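Local structure of tyrocidine synthetase 3 (Brevibacillus brevis, 2JGP) at residues A[274-279]-A[399-404]; A[349-354]-A[376-381]. The protein is a nonribosomal peptide synthetase whose carrier-condensation bidomain probably joins carrier-bound amino acid and peptide units by forming peptide bonds in tyrocidine biosynthesis. All coordinates share one frame; numbering follows the deposited sequence.

Interaction 1 (A[274-279]-A[399-404]). With NA (sodium ion), chain F.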
loop_
_atom_site.group_PDB
_atom_site.type_symbol
_atom_site.label_atom_id
_atom_site.label_comp_id
_atom_site.label_asym_id
_atom_site.label_seq_id
_atom_site.Cartn_x
_atom_site.Cartn_y
_atom_site.Cartn_z
ATOM N N ALA A 274 12.782 -14.593 7.247
ATOM C CA ALA A 274 13.975 -14.464 8.088
ATOM C C ALA A 274 14.383 -13.017 8.291
ATOM O O ALA A 274 14.774 -12.631 9.396
ATOM C CB ALA A 274 15.132 -15.247 7.493
ATOM N N TYR A 275 14.286 -12.217 7.228
ATOM C CA TYR A 275 14.596 -10.795 7.322
ATOM C C TYR A 275 13.779 -10.112 8.421
ATOM O O TYR A 275 14.325 -9.364 9.232
ATOM C CB TYR A 275 14.374 -10.071 5.984
ATOM C CG TYR A 275 14.518 -8.578 6.144
ATOM C CD1 TYR A 275 15.773 -7.975 6.137
ATOM C CD2 TYR A 275 13.403 -7.773 6.368
ATOM C CE1 TYR A 275 15.907 -6.614 6.316
ATOM C CE2 TYR A 275 13.531 -6.415 6.554
ATOM C CZ TYR A 275 14.777 -5.838 6.523
ATOM O OH TYR A 275 14.891 -4.483 6.715
ATOM N N TRP A 276 12.476 -10.381 8.446
ATOM C CA TRP A 276 11.571 -9.735 9.386
ATOM C C TRP A 276 11.737 -10.257 10.809
ATOM O O TRP A 276 11.652 -9.490 11.767
ATOM C CB TRP A 276 10.126 -9.899 8.917
ATOM C CG TRP A 276 9.874 -9.136 7.657
ATOM C CD1 TRP A 276 9.686 -9.650 6.414
ATOM C CD2 TRP A 276 9.844 -7.713 7.514
ATOM N NE1 TRP A 276 9.515 -8.636 5.502
ATOM C CE2 TRP A 276 9.607 -7.435 6.150
ATOM C CE3 TRP A 276 9.985 -6.645 8.406
ATOM C CZ2 TRP A 276 9.506 -6.132 5.657
ATOM C CZ3 TRP A 276 9.873 -5.352 7.922
ATOM C CH2 TRP A 276 9.636 -5.108 6.553
ATOM N N LEU A 277 11.988 -11.555 10.941
ATOM C CA LEU A 277 12.201 -12.154 12.257
ATOM C C LEU A 277 13.480 -11.605 12.888
ATOM O O LEU A 277 13.502 -11.308 14.080
ATOM C CB LEU A 277 12.236 -13.681 12.163
ATOM C CG LEU A 277 10.955 -14.331 11.625
ATOM C CD1 LEU A 277 11.025 -15.841 11.765
ATOM C CD2 LEU A 277 9.710 -13.778 12.317
ATOM N N GLN A 278 14.529 -11.462 12.079
ATOM C CA GLN A 278 15.784 -10.839 12.514
ATOM C C GLN A 278 15.555 -9.388 12.927
ATOM O O GLN A 278 15.990 -8.967 13.997
ATOM C CB GLN A 278 16.827 -10.878 11.385
ATOM C CG GLN A 278 17.415 -12.258 11.116
ATOM C CD GLN A 278 18.020 -12.413 9.715
ATOM O OE1 GLN A 278 18.362 -13.519 9.308
ATOM N NE2 GLN A 278 18.138 -11.309 8.977
ATOM N N THR A 279 14.874 -8.627 12.066
ATOM C CA THR A 279 14.602 -7.211 12.313
ATOM C C THR A 279 13.925 -6.958 13.667
ATOM O O THR A 279 14.221 -5.959 14.326
ATOM C CB THR A 279 13.742 -6.592 11.175
ATOM O OG1 THR A 279 14.482 -6.608 9.947
ATOM C CG2 THR A 279 13.339 -5.152 11.498
ATOM N N LEU A 399 14.614 -0.075 1.308
ATOM C CA LEU A 399 14.994 -0.961 0.218
ATOM C C LEU A 399 15.014 -2.419 0.676
ATOM O O LEU A 399 14.527 -3.290 -0.033
ATOM C CB LEU A 399 16.359 -0.565 -0.350
ATOM C CG LEU A 399 16.396 0.765 -1.114
ATOM C CD1 LEU A 399 17.826 1.122 -1.494
ATOM C CD2 LEU A 399 15.512 0.682 -2.350
ATOM N N ASP A 400 15.565 -2.669 1.863
ATOM C CA ASP A 400 15.588 -4.017 2.439
ATOM C C ASP A 400 14.166 -4.522 2.651
ATOM O O ASP A 400 13.864 -5.677 2.358
ATOM C CB ASP A 400 16.350 -4.040 3.769
ATOM C CG ASP A 400 17.852 -3.843 3.605
ATOM O OD1 ASP A 400 18.364 -3.936 2.469
ATOM O OD2 ASP A 400 18.530 -3.591 4.627
ATOM N N ALA A 401 13.294 -3.649 3.150
ATOM C CA ALA A 401 11.888 -3.990 3.370
ATOM C C ALA A 401 11.196 -4.343 2.057
ATOM O O ALA A 401 10.519 -5.369 1.963
ATOM C CB ALA A 401 11.167 -2.831 4.059
ATOM N N TYR A 402 11.379 -3.502 1.042
ATOM C CA TYR A 402 10.792 -3.757 -0.276
ATOM C C TYR A 402 11.332 -5.056 -0.886
ATOM O O TYR A 402 10.582 -5.802 -1.518
ATOM C CB TYR A 402 11.043 -2.594 -1.241
ATOM C CG TYR A 402 10.512 -1.246 -0.783
ATOM C CD1 TYR A 402 11.150 -0.070 -1.165
ATOM C CD2 TYR A 402 9.395 -1.143 0.044
ATOM C CE1 TYR A 402 10.685 1.175 -0.746
ATOM C CE2 TYR A 402 8.923 0.103 0.463
ATOM C CZ TYR A 402 9.574 1.250 0.063
ATOM O OH TYR A 402 9.126 2.483 0.480
ATOM N N GLY A 403 12.617 -5.327 -0.672
ATOM C CA GLY A 403 13.230 -6.577 -1.128
ATOM C C GLY A 403 12.696 -7.817 -0.420
ATOM O O GLY A 403 12.863 -8.934 -0.905
ATOM N N HIS A 404 12.068 -7.622 0.734
ATOM C CA HIS A 404 11.503 -8.727 1.495
ATOM C C HIS A 404 10.017 -8.538 1.753
ATOM O O HIS A 404 9.496 -8.988 2.771
ATOM C CB HIS A 404 12.287 -8.906 2.786
ATOM C CG HIS A 404 13.721 -9.251 2.547
ATOM N ND1 HIS A 404 14.680 -8.294 2.300
ATOM C CD2 HIS A 404 14.346 -10.447 2.457
ATOM C CE1 HIS A 404 15.844 -8.888 2.095
ATOM N NE2 HIS A 404 15.665 -10.194 2.183
HETATM NA NA NA F . 19.525 -2.591 0.435
HETATM O O HOH W 1 17.269 -3.588 6.935
HETATM O O HOH W 2 20.867 -1.739 -1.284
HETATM O O HOH W 3 17.990 -3.863 -0.236
#
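Tyr-275 lays its CB and the near half of its ring on His-404 and reaches Asp-400 with the far half. Its CB sits over one face of the imidazole, a CH-pi contact 3.8 Å from the ring centroid. With CG anti to the backbone N (chi1 172°), the phenol ring runs on over the same imidazole as an offset stack, centroids 4.6 Å apart and planes at 12°: CG lies near CG and ND1 of His-404, CD1 near ND1 and CE1, CD2 near CB. Farther out, CE1 and CZ pass CB of Asp-400, and Tyr-275 OH comes within 3.3 Å of that CB. Tyr-275 OH donates to water 1 (2.6 Å), which in turn donates to OD2 of Asp-400, while OD1 of the same carboxylate binds the sodium ion, as does Gln-396. His-404 ND1 donates to Asp-400 O (2.7 Å) in its own ring plane. Beside the stack, Trp-276 NE1 donates almost straight to His-404 O (2.8 Å), and CH2 of the indole packs on Ala-401 CB. Glu-54, within the phosphopantetheine attachment range, bonds His-404 NE2, and Arg-14 bonds Gly-403 O, so this helix end lies where carrier and condensation parts meet. Segments 274-279 and 399-403, of helices 267-279 and 387-403, run at 138°, nearer antiparallel, bridged by side chains; Trp-276 and Ala-401 both touch Leu-375 of strand 373-379, and Trp-276 also reaches Leu-412 of helix 409-415.

Interaction 2 (A[349-354]-A[376-381])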
loop_
_atom_site.group_PDB
_atom_site.type_symbol
_atom_site.label_atom_id
_atom_site.label_comp_id
_atom_site.label_asym_id
_atom_site.label_seq_id
_atom_site.Cartn_x
_atom_site.Cartn_y
_atom_site.Cartn_z
ATOM N N ASP A 349 14.151 4.667 18.938
ATOM C CA ASP A 349 13.919 3.387 18.279
ATOM C C ASP A 349 12.413 3.314 18.060
ATOM O O ASP A 349 11.638 3.218 19.018
ATOM C CB ASP A 349 14.409 2.248 19.173
ATOM C CG ASP A 349 14.365 0.889 18.496
ATOM O OD1 ASP A 349 13.857 0.768 17.356
ATOM O OD2 ASP A 349 14.835 -0.077 19.139
ATOM N N ILE A 350 12.014 3.380 16.791
ATOM C CA ILE A 350 10.631 3.646 16.415
ATOM C C ILE A 350 10.205 2.807 15.220
ATOM O O ILE A 350 10.953 2.686 14.247
ATOM C CB ILE A 350 10.442 5.137 16.046
ATOM C CG1 ILE A 350 10.877 6.025 17.223
ATOM C CG2 ILE A 350 8.984 5.414 15.649
ATOM C CD1 ILE A 350 10.493 7.460 17.097
ATOM N N ILE A 351 8.996 2.250 15.300
ATOM C CA ILE A 351 8.408 1.469 14.205
ATOM C C ILE A 351 7.210 2.233 13.640
ATOM O O ILE A 351 6.334 2.666 14.391
ATOM C CB ILE A 351 7.969 0.069 14.677
ATOM C CG1 ILE A 351 9.123 -0.634 15.410
ATOM C CG2 ILE A 351 7.494 -0.776 13.493
ATOM C CD1 ILE A 351 8.716 -1.881 16.142
ATOM N N VAL A 352 7.199 2.416 12.320
ATOM C CA VAL A 352 6.117 3.104 11.618
ATOM C C VAL A 352 5.564 2.181 10.544
ATOM O O VAL A 352 6.318 1.666 9.735
ATOM C CB VAL A 352 6.622 4.393 10.941
ATOM C CG1 VAL A 352 5.526 5.007 10.060
ATOM C CG2 VAL A 352 7.124 5.397 12.000
ATOM N N GLY A 353 4.253 1.975 10.539
ATOM C CA GLY A 353 3.610 1.182 9.492
ATOM C C GLY A 353 3.594 1.939 8.182
ATOM O O GLY A 353 3.199 3.096 8.145
ATOM N N THR A 354 4.047 1.300 7.105
ATOM C CA THR A 354 4.000 1.912 5.778
ATOM C C THR A 354 3.253 1.012 4.786
ATOM O O THR A 354 3.778 -0.019 4.350
ATOM C CB THR A 354 5.399 2.223 5.237
ATOM O OG1 THR A 354 6.194 1.032 5.199
ATOM C CG2 THR A 354 6.095 3.269 6.111
ATOM N N ALA A 376 6.212 -3.098 8.527
ATOM C CA ALA A 376 6.611 -2.493 9.792
ATOM C C ALA A 376 8.010 -1.927 9.614
ATOM O O ALA A 376 8.990 -2.673 9.631
ATOM C CB ALA A 376 6.591 -3.524 10.904
ATOM N N MET A 377 8.104 -0.615 9.433
ATOM C CA MET A 377 9.381 0.030 9.166
ATOM C C MET A 377 10.022 0.494 10.474
ATOM O O MET A 377 9.504 1.394 11.142
ATOM C CB MET A 377 9.171 1.216 8.224
ATOM C CG MET A 377 10.380 1.576 7.425
ATOM S SD MET A 377 10.713 0.380 6.110
ATOM C CE MET A 377 9.570 0.862 4.831
ATOM N N ARG A 378 11.144 -0.127 10.833
ATOM C CA ARG A 378 11.853 0.189 12.074
ATOM C C ARG A 378 13.087 1.033 11.790
ATOM O O ARG A 378 13.905 0.685 10.943
ATOM C CB ARG A 378 12.266 -1.093 12.801
ATOM C CG ARG A 378 12.979 -0.860 14.131
ATOM C CD ARG A 378 13.324 -2.182 14.776
ATOM N NE ARG A 378 13.918 -2.026 16.104
ATOM C CZ ARG A 378 14.019 -3.006 16.999
ATOM N NH1 ARG A 378 13.571 -4.230 16.727
ATOM N NH2 ARG A 378 14.572 -2.766 18.182
ATOM N N ASN A 379 13.219 2.135 12.520
ATOM C CA ASN A 379 14.374 3.015 12.400
ATOM C C ASN A 379 14.798 3.522 13.766
ATOM O O ASN A 379 14.029 3.459 14.725
ATOM C CB ASN A 379 14.053 4.181 11.469
ATOM C CG ASN A 379 14.087 3.782 10.013
ATOM O OD1 ASN A 379 13.044 3.635 9.365
ATOM N ND2 ASN A 379 15.292 3.571 9.492
ATOM N N LYS A 380 16.023 4.033 13.835
ATOM C CA LYS A 380 16.639 4.409 15.096
ATOM C C LYS A 380 17.136 5.849 15.054
ATOM O O LYS A 380 18.335 6.097 14.886
ATOM C CB LYS A 380 17.762 3.428 15.436
ATOM C CG LYS A 380 17.230 2.017 15.673
ATOM C CD LYS A 380 18.305 1.045 16.093
ATOM C CE LYS A 380 17.762 -0.377 16.127
ATOM N NZ LYS A 380 18.842 -1.365 16.387
ATOM N N PRO A 381 16.201 6.809 15.184
ATOM C CA PRO A 381 16.551 8.228 15.197
ATOM C C PRO A 381 17.245 8.631 16.503
ATOM O O PRO A 381 16.624 9.197 17.406
ATOM C CB PRO A 381 15.195 8.923 15.028
ATOM C CG PRO A 381 14.215 7.980 15.609
ATOM C CD PRO A 381 14.743 6.602 15.310
#
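Asp-349 and Arg-378 meet side-on, their carboxylate and guanidinium planes 24° apart. Arg-378 NE donates to OD1 of Asp-349 (3.1 Å) and Arg-378 NH2 to OD2 of Asp-349 (2.9 Å), each oxygen using its syn lone pair. The arginine chain is extended from CG to NE, and on the way its CG passes CG1 of Ile-351, which crosses it obliquely. Ile-351 CG2 also rests on Ala-376 CB, on the same face of this antiparallel strand pair. Two other pairs cross at about right angles: Ile-350 CD1 touches Pro-381 CG (4.0 Å), and Met-377, bent at chi2 and chi3 (80°), brings CE to Thr-354 OG1 (3.4 Å). Backbone bonds join Ile-350 with Asn-379 and Val-352 with Met-377, in both directions each. Between them, CA of Ile-351 approaches Met-377 O at 3.3 Å in a CA-H...O contact. Gly-353 makes further backbone bonds to Thr-430 and Phe-432 of strand 430-435, and Leu-341 of helix 329-345 covers Ile-350. The buried guanidinium is shared by two carboxylates, Asp-349 on the NE/NH2 edge and Asp-282 at NH1; its charge would probably help keep Asp-349 ionised, and bonds through all three nitrogens limit its rotation.

From the N terminus, the chain has already passed the carrier part and the earlier strands and helices of the condensation domain when it reaches helix 267-279, whose last turns supply 274-279. It then runs through helix 329-345 into strand 350-356 and returns along strand 373-379, where interaction 2 closes a short loop of 21 intervening residues. Helix 387-403 follows, and its end completes interaction 1 across 119 residues, so interaction 2 is nested inside the larger loop and the two do not cross. Their centres are about 13 Å apart and they touch directly: Ala-401 CB packs on Met-377 SD at 3.8 Å. The helix pair is thereby joined to strand pair 350-356/373-379, itself bonded to strand 430-435.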